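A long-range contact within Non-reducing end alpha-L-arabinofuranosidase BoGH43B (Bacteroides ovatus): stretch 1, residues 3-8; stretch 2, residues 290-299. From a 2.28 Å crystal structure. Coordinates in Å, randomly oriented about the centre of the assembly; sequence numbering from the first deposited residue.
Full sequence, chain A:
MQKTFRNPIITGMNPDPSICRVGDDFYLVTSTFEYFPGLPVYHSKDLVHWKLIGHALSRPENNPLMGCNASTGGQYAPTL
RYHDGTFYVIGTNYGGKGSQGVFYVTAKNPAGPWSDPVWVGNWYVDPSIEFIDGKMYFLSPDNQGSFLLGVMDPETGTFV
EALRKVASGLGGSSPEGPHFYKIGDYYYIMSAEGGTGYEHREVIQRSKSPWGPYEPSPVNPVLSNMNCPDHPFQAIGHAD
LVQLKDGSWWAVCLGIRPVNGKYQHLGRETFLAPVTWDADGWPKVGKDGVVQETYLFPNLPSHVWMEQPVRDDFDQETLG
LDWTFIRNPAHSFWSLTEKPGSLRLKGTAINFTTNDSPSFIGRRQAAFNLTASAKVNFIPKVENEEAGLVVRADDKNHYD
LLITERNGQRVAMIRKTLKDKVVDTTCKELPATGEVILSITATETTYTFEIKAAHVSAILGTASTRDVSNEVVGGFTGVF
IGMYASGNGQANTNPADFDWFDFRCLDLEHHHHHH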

# COMPACT_ATOMS: atom_id res chain seq x y z
N LYS A 3 3.51 -20.40 -21.20
CA LYS A 3 3.39 -19.07 -20.52
C LYS A 3 4.04 -19.04 -19.12
O LYS A 3 4.02 -20.01 -18.37
CB LYS A 3 1.93 -18.61 -20.43
N THR A 4 4.64 -17.90 -18.81
CA THR A 4 5.21 -17.61 -17.51
C THR A 4 4.78 -16.20 -17.06
O THR A 4 4.16 -15.45 -17.83
CB THR A 4 6.75 -17.64 -17.57
OG1 THR A 4 7.20 -16.67 -18.52
CG2 THR A 4 7.26 -19.04 -17.98
N PHE A 5 5.10 -15.85 -15.82
CA PHE A 5 4.91 -14.47 -15.37
C PHE A 5 6.11 -14.08 -14.55
O PHE A 5 6.80 -14.96 -14.04
CB PHE A 5 3.61 -14.30 -14.57
CG PHE A 5 3.63 -14.97 -13.24
CD1 PHE A 5 3.33 -16.32 -13.13
CD2 PHE A 5 4.00 -14.27 -12.10
CE1 PHE A 5 3.38 -16.96 -11.90
CE2 PHE A 5 4.05 -14.90 -10.87
CZ PHE A 5 3.74 -16.25 -10.77
N ARG A 6 6.36 -12.78 -14.46
CA ARG A 6 7.45 -12.22 -13.67
C ARG A 6 6.86 -11.63 -12.40
O ARG A 6 5.84 -10.94 -12.46
CB ARG A 6 8.19 -11.11 -14.45
N ASN A 7 7.48 -11.95 -11.26
CA ASN A 7 7.21 -11.27 -10.00
C ASN A 7 7.96 -9.92 -9.97
O ASN A 7 8.99 -9.77 -10.63
CB ASN A 7 7.66 -12.13 -8.79
CG ASN A 7 6.55 -13.02 -8.23
OD1 ASN A 7 5.41 -12.60 -8.05
ND2 ASN A 7 6.91 -14.27 -7.93
N PRO A 8 7.46 -8.94 -9.21
CA PRO A 8 6.22 -9.03 -8.41
C PRO A 8 4.98 -8.83 -9.25
O PRO A 8 5.06 -8.25 -10.33
CB PRO A 8 6.35 -7.89 -7.40
CG PRO A 8 7.68 -7.25 -7.64
CD PRO A 8 8.16 -7.66 -8.99
N VAL A 290 11.94 -20.64 -1.56
CA VAL A 290 12.40 -19.37 -2.13
C VAL A 290 11.44 -18.88 -3.20
O VAL A 290 11.16 -19.59 -4.17
CB VAL A 290 13.83 -19.48 -2.72
CG1 VAL A 290 14.26 -18.17 -3.39
CG2 VAL A 290 14.82 -19.86 -1.62
N VAL A 291 10.94 -17.66 -3.01
CA VAL A 291 10.04 -17.02 -3.99
C VAL A 291 10.91 -16.49 -5.14
O VAL A 291 11.80 -15.67 -4.91
CB VAL A 291 9.18 -15.91 -3.32
CG1 VAL A 291 8.42 -15.07 -4.34
CG2 VAL A 291 8.20 -16.54 -2.33
N GLN A 292 10.64 -16.99 -6.34
CA GLN A 292 11.50 -16.80 -7.52
C GLN A 292 11.01 -15.65 -8.40
O GLN A 292 9.87 -15.20 -8.26
CB GLN A 292 11.54 -18.09 -8.38
CG GLN A 292 12.03 -19.37 -7.68
CD GLN A 292 13.49 -19.34 -7.23
OE1 GLN A 292 13.85 -19.97 -6.23
NE2 GLN A 292 14.34 -18.60 -7.94
N GLU A 293 11.87 -15.23 -9.31
CA GLU A 293 11.62 -14.09 -10.21
C GLU A 293 10.54 -14.38 -11.21
O GLU A 293 9.71 -13.51 -11.48
CB GLU A 293 12.90 -13.68 -10.95
N THR A 294 10.55 -15.58 -11.78
CA THR A 294 9.53 -15.98 -12.74
C THR A 294 9.03 -17.39 -12.40
O THR A 294 9.69 -18.14 -11.69
CB THR A 294 10.03 -15.92 -14.22
OG1 THR A 294 10.88 -17.03 -14.50
CG2 THR A 294 10.81 -14.64 -14.51
N TYR A 295 7.84 -17.72 -12.89
CA TYR A 295 7.24 -19.04 -12.70
C TYR A 295 6.39 -19.36 -13.91
O TYR A 295 5.94 -18.46 -14.61
CB TYR A 295 6.29 -19.10 -11.48
CG TYR A 295 6.93 -19.17 -10.13
CD1 TYR A 295 7.46 -20.36 -9.65
CD2 TYR A 295 6.97 -18.05 -9.30
CE1 TYR A 295 8.04 -20.43 -8.39
CE2 TYR A 295 7.56 -18.10 -8.04
CZ TYR A 295 8.09 -19.29 -7.59
OH TYR A 295 8.67 -19.33 -6.34
N LEU A 296 6.13 -20.64 -14.10
CA LEU A 296 5.09 -21.10 -14.98
C LEU A 296 3.73 -20.51 -14.52
O LEU A 296 3.46 -20.36 -13.31
CB LEU A 296 5.02 -22.64 -14.98
CG LEU A 296 6.22 -23.42 -15.54
CD1 LEU A 296 6.16 -24.88 -15.10
CD2 LEU A 296 6.30 -23.31 -17.06
N PHE A 297 2.90 -20.20 -15.51
CA PHE A 297 1.64 -19.50 -15.32
C PHE A 297 0.67 -20.40 -14.54
O PHE A 297 0.70 -21.62 -14.70
CB PHE A 297 1.05 -19.15 -16.70
CG PHE A 297 0.17 -17.93 -16.70
CD1 PHE A 297 0.73 -16.65 -16.72
CD2 PHE A 297 -1.21 -18.05 -16.74
CE1 PHE A 297 -0.06 -15.53 -16.73
CE2 PHE A 297 -2.02 -16.93 -16.75
CZ PHE A 297 -1.45 -15.66 -16.75
N PRO A 298 -0.19 -19.81 -13.68
CA PRO A 298 -1.27 -20.59 -13.06
C PRO A 298 -2.14 -21.32 -14.07
O PRO A 298 -2.19 -20.93 -15.23
CB PRO A 298 -2.09 -19.52 -12.34
CG PRO A 298 -1.09 -18.50 -11.96
CD PRO A 298 -0.14 -18.45 -13.13
N ASN A 299 -2.83 -22.37 -13.64
CA ASN A 299 -3.75 -23.07 -14.52
C ASN A 299 -5.08 -22.32 -14.63
O ASN A 299 -6.11 -22.75 -14.12
CB ASN A 299 -3.96 -24.51 -14.06
CG ASN A 299 -4.56 -25.39 -15.15
OD1 ASN A 299 -4.68 -24.97 -16.31
ND2 ASN A 299 -4.96 -26.59 -14.79

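The contact joins two short strands, 4-6 and 294-296, that lie far apart in sequence and run antiparallel, with 158° between their N-to-C directions. Its first rule is that the backbone pays for the pairing. Phe-5 and Tyr-295 form the hydrogen-bonded pair, each giving its amide and taking the other's: Phe-5 N donates to Tyr-295 O at 3.0 Å, and Tyr-295 N donates to Phe-5 O at 3.2 Å. The ladder continues past both strands with the same alternation. At one end Phe-297 N donates to Lys-3 O at 3.1 Å; at the other Asn-7 N donates to Glu-293 O at 2.7 Å, the shortest of the set.

Between these rungs lie the non-hydrogen-bonded pairs Thr-4 with Leu-296 and Arg-6 with Thr-294, whose CA atoms approach to 4.3 and 4.4 Å. The close spacing lets CA-H groups lean on carbonyls already engaged by amides: Thr-294 CA lies 3.2 Å from Phe-5 O, and Arg-6 CA lies 3.4 Å from Glu-293 O. Each of these two oxygens therefore accepts an N-H and is also approached by a CA-H.

Where the strand pairing gives out, a side chain takes over. The CA-to-CB bond of Asn-7 points toward the other stretch, and its ND2 donates to Gln-292 O at 3.1 Å with a nearly straight angle of 175°. Main chain and side chain of one residue thus satisfy two successive carbonyls, those of Glu-293 and Gln-292. The side-chain amide of Asn-7 is also engaged beyond this contact: OD1 and ND2 are both hydrogen-bonded elsewhere in the structure. The same segment is braced from within, because Gln-292 N donates to Tyr-295 OH at 3.1 Å. Gln-292 accordingly has its amide answered by a tyrosine hydroxyl and its carbonyl by an asparagine. Asn-7 ND2 also sits at the edge of the Tyr-295 ring, 3.9 Å from CE2.

Apolar packing gathers on the face carrying Phe-5 and Tyr-295. Phe-5, buried and with chi1 in p, places CE1 3.6 Å from Tyr-295 CB and 4.0 Å from Pro-298 CD, while its CB meets Phe-297 CD1 at 4.3 Å. Leu-296 O lies near the plane of the Phe-5 ring, at its edge, 3.7 Å from CE1.

On the opposite face the modelled contact is slight: Arg-6 CB is 4.4 Å from Thr-294 CG2, but the arginine is not modelled beyond CB, so its packing cannot be judged. Four of the five hydrogen bonds across the contact are backbone to backbone, and they fall in step with the register; Phe-5 has the largest area covered by the other stretch, 97 Å².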